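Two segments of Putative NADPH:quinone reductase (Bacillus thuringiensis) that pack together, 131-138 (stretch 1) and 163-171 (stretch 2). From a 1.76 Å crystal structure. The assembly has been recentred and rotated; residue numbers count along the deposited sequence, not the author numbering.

Stretch 1, residues 131-138: TAWVTCTE
Stretch 2 (163-171) QLSQILNFR

How do the two backbones run? Residues 131-138 are helical throughout, inside a longer helix, with phi/psi near -62/-48 through C136; T137 and E138, at the end of a wider pi-type turn at 135-138, depart to -98/-20 and -121/-57. Stretch 2 is already helical at Q163, with phi -58 to -75 and psi -30 to -45 through I167; L168 sits at -103/5, N169 turns to positive phi (57/54), and F170 is extended at -129/171. F170 N donates to S165 O at 3.0 Å, fastening the turn. The helix axes point broadly the same way, crossing at -43° with a closest approach of 11.1 Å; the CA atoms of W133 and L164 set the register at 7.6 Å.

Which side chains fill the gap? L164 (chi1 m, chi2 t) points toward stretch 1, its CD1 3.6 Å from A132 CB and 4.2 Å from C136 SG. A132 presents only a methyl here, and L164 CD1 packs against it. W133 (chi1 t, chi2 -105°) leaves its backbone sideways, yet its ring reaches across: CE3 lies 3.7 Å from L164 CD2, which meets the ring edge, and CZ3 is 3.9 Å from L168 CD2.

What happens further along? L168, also m then t, brings CD1 to 3.8 Å from C136 CB and 3.6 Å from T137 CG2. With chi1 p, T137 turns CG2 to L168 CD1 while its OG1 donates to W133 O at 2.7 Å, so the hydroxyl is satisfied within its own helix. Beyond the turn, F170 (p, chi2 82°) places CZ 3.8 Å from C136 SG (chi1 m); the sulfur lies 4.8 Å from the ring centroid, obliquely.

What, then, holds the pair together? Apolar packing does, burying 288 Å² in total, with no hydrogen bond between the stretches. A132, C136, L164 and F170 are buried, and L164 has the largest area covered by the other stretch, 71 Å². Branched leucines, an aromatic edge and a polarizable sulfur suit such a contact.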

# COMPACT_ATOMS: atom_id res chain seq x y z
N THR A 131 1.36 3.07 -4.85
CA THR A 131 2.71 3.33 -4.36
C THR A 131 3.78 2.73 -5.28
O THR A 131 4.77 3.43 -5.66
CB THR A 131 2.91 2.84 -2.90
OG1 THR A 131 2.00 3.56 -2.05
CG2 THR A 131 4.34 3.14 -2.42
N ALA A 132 3.60 1.47 -5.66
CA ALA A 132 4.57 0.81 -6.53
C ALA A 132 4.61 1.52 -7.91
O ALA A 132 5.70 1.81 -8.41
CB ALA A 132 4.26 -0.71 -6.67
N TRP A 133 3.45 1.82 -8.48
CA TRP A 133 3.36 2.44 -9.81
C TRP A 133 3.96 3.85 -9.85
O TRP A 133 4.73 4.18 -10.79
CB TRP A 133 1.91 2.56 -10.25
CG TRP A 133 1.77 3.26 -11.61
CD1 TRP A 133 1.34 4.53 -11.83
CD2 TRP A 133 2.05 2.70 -12.89
NE1 TRP A 133 1.32 4.81 -13.19
CE2 TRP A 133 1.77 3.70 -13.86
CE3 TRP A 133 2.50 1.45 -13.33
CZ2 TRP A 133 1.94 3.49 -15.24
CZ3 TRP A 133 2.66 1.24 -14.71
CH2 TRP A 133 2.38 2.27 -15.65
N VAL A 134 3.56 4.67 -8.89
CA VAL A 134 4.06 6.03 -8.78
C VAL A 134 5.59 6.12 -8.53
O VAL A 134 6.28 6.86 -9.23
CB VAL A 134 3.21 6.90 -7.82
CG1 VAL A 134 3.84 8.27 -7.63
CG2 VAL A 134 1.80 7.09 -8.40
N THR A 135 6.09 5.37 -7.55
CA THR A 135 7.54 5.38 -7.25
C THR A 135 8.33 4.95 -8.50
O THR A 135 9.32 5.61 -8.86
CB THR A 135 7.91 4.54 -5.98
OG1 THR A 135 7.41 3.20 -6.13
CG2 THR A 135 7.30 5.17 -4.66
N CYS A 136 7.87 3.90 -9.19
CA CYS A 136 8.52 3.45 -10.44
C CYS A 136 8.43 4.46 -11.59
O CYS A 136 9.43 4.71 -12.28
CB CYS A 136 7.99 2.07 -10.92
SG CYS A 136 8.54 0.69 -9.86
N THR A 137 7.28 5.06 -11.81
CA THR A 137 7.11 5.80 -13.04
C THR A 137 7.32 7.30 -12.89
O THR A 137 7.54 8.00 -13.90
CB THR A 137 5.74 5.54 -13.68
OG1 THR A 137 4.67 5.97 -12.82
CG2 THR A 137 5.60 4.03 -14.02
N GLU A 138 7.23 7.79 -11.66
CA GLU A 138 7.30 9.22 -11.42
C GLU A 138 8.43 9.60 -10.52
O GLU A 138 9.30 10.40 -10.91
CB GLU A 138 5.95 9.76 -10.92
CG GLU A 138 4.87 9.64 -11.97
CD GLU A 138 3.62 10.45 -11.65
OE1 GLU A 138 3.67 11.36 -10.77
OE2 GLU A 138 2.59 10.17 -12.28
N GLN A 163 6.48 -7.67 -10.55
CA GLN A 163 5.70 -7.59 -11.76
C GLN A 163 5.93 -6.33 -12.57
O GLN A 163 6.00 -6.38 -13.82
CB GLN A 163 4.20 -7.73 -11.43
CG GLN A 163 3.86 -9.10 -10.82
CD GLN A 163 2.43 -9.12 -10.28
OE1 GLN A 163 1.50 -9.24 -11.05
NE2 GLN A 163 2.28 -8.98 -8.95
N LEU A 164 5.99 -5.17 -11.90
CA LEU A 164 6.30 -3.93 -12.61
C LEU A 164 7.66 -3.96 -13.35
O LEU A 164 7.81 -3.32 -14.39
CB LEU A 164 6.25 -2.74 -11.65
CG LEU A 164 4.81 -2.36 -11.27
CD1 LEU A 164 4.87 -1.34 -10.13
CD2 LEU A 164 4.02 -1.79 -12.44
N SER A 165 8.61 -4.72 -12.83
CA SER A 165 9.89 -4.82 -13.56
C SER A 165 9.69 -5.39 -14.99
O SER A 165 10.37 -4.98 -15.93
CB SER A 165 10.94 -5.59 -12.77
OG SER A 165 10.72 -6.99 -12.79
N GLN A 166 8.75 -6.33 -15.13
CA GLN A 166 8.43 -6.93 -16.41
C GLN A 166 7.64 -5.98 -17.24
O GLN A 166 7.97 -5.79 -18.42
CB GLN A 166 7.67 -8.26 -16.24
CG GLN A 166 8.49 -9.24 -15.40
CD GLN A 166 9.85 -9.58 -16.06
OE1 GLN A 166 9.93 -9.77 -17.27
NE2 GLN A 166 10.90 -9.67 -15.26
N ILE A 167 6.64 -5.34 -16.64
CA ILE A 167 5.81 -4.35 -17.34
C ILE A 167 6.62 -3.14 -17.86
O ILE A 167 6.43 -2.67 -19.01
CB ILE A 167 4.63 -3.84 -16.45
CG1 ILE A 167 3.64 -4.99 -16.15
CG2 ILE A 167 3.87 -2.69 -17.13
CD1 ILE A 167 2.73 -4.74 -14.91
N LEU A 168 7.52 -2.65 -17.02
CA LEU A 168 8.26 -1.41 -17.33
C LEU A 168 9.70 -1.66 -17.80
O LEU A 168 10.46 -0.71 -18.03
CB LEU A 168 8.23 -0.45 -16.12
CG LEU A 168 6.83 -0.01 -15.64
CD1 LEU A 168 6.98 0.68 -14.29
CD2 LEU A 168 6.08 0.86 -16.64
N ASN A 169 10.05 -2.93 -17.96
CA ASN A 169 11.36 -3.35 -18.51
C ASN A 169 12.56 -2.81 -17.74
O ASN A 169 13.45 -2.18 -18.31
CB ASN A 169 11.47 -2.96 -19.99
CG ASN A 169 10.32 -3.48 -20.81
OD1 ASN A 169 10.14 -4.69 -20.94
ND2 ASN A 169 9.53 -2.57 -21.37
N PHE A 170 12.60 -3.06 -16.44
CA PHE A 170 13.77 -2.74 -15.65
C PHE A 170 14.12 -3.98 -14.89
O PHE A 170 13.37 -4.96 -14.93
CB PHE A 170 13.57 -1.52 -14.72
CG PHE A 170 12.50 -1.71 -13.65
CD1 PHE A 170 12.79 -2.36 -12.46
CD2 PHE A 170 11.24 -1.15 -13.83
CE1 PHE A 170 11.85 -2.51 -11.46
CE2 PHE A 170 10.27 -1.29 -12.86
CZ PHE A 170 10.55 -1.96 -11.65
N ARG A 171 15.28 -3.96 -14.24
CA ARG A 171 15.83 -5.13 -13.61
C ARG A 171 15.62 -4.98 -12.11
O ARG A 171 16.14 -4.03 -11.50
CB ARG A 171 17.32 -5.25 -13.99
CG ARG A 171 17.99 -6.50 -13.46
CD ARG A 171 19.46 -6.63 -13.94
NE ARG A 171 20.06 -7.86 -13.39
CZ ARG A 171 21.32 -7.96 -12.98
NH1 ARG A 171 22.12 -6.90 -13.04
NH2 ARG A 171 21.78 -9.12 -12.48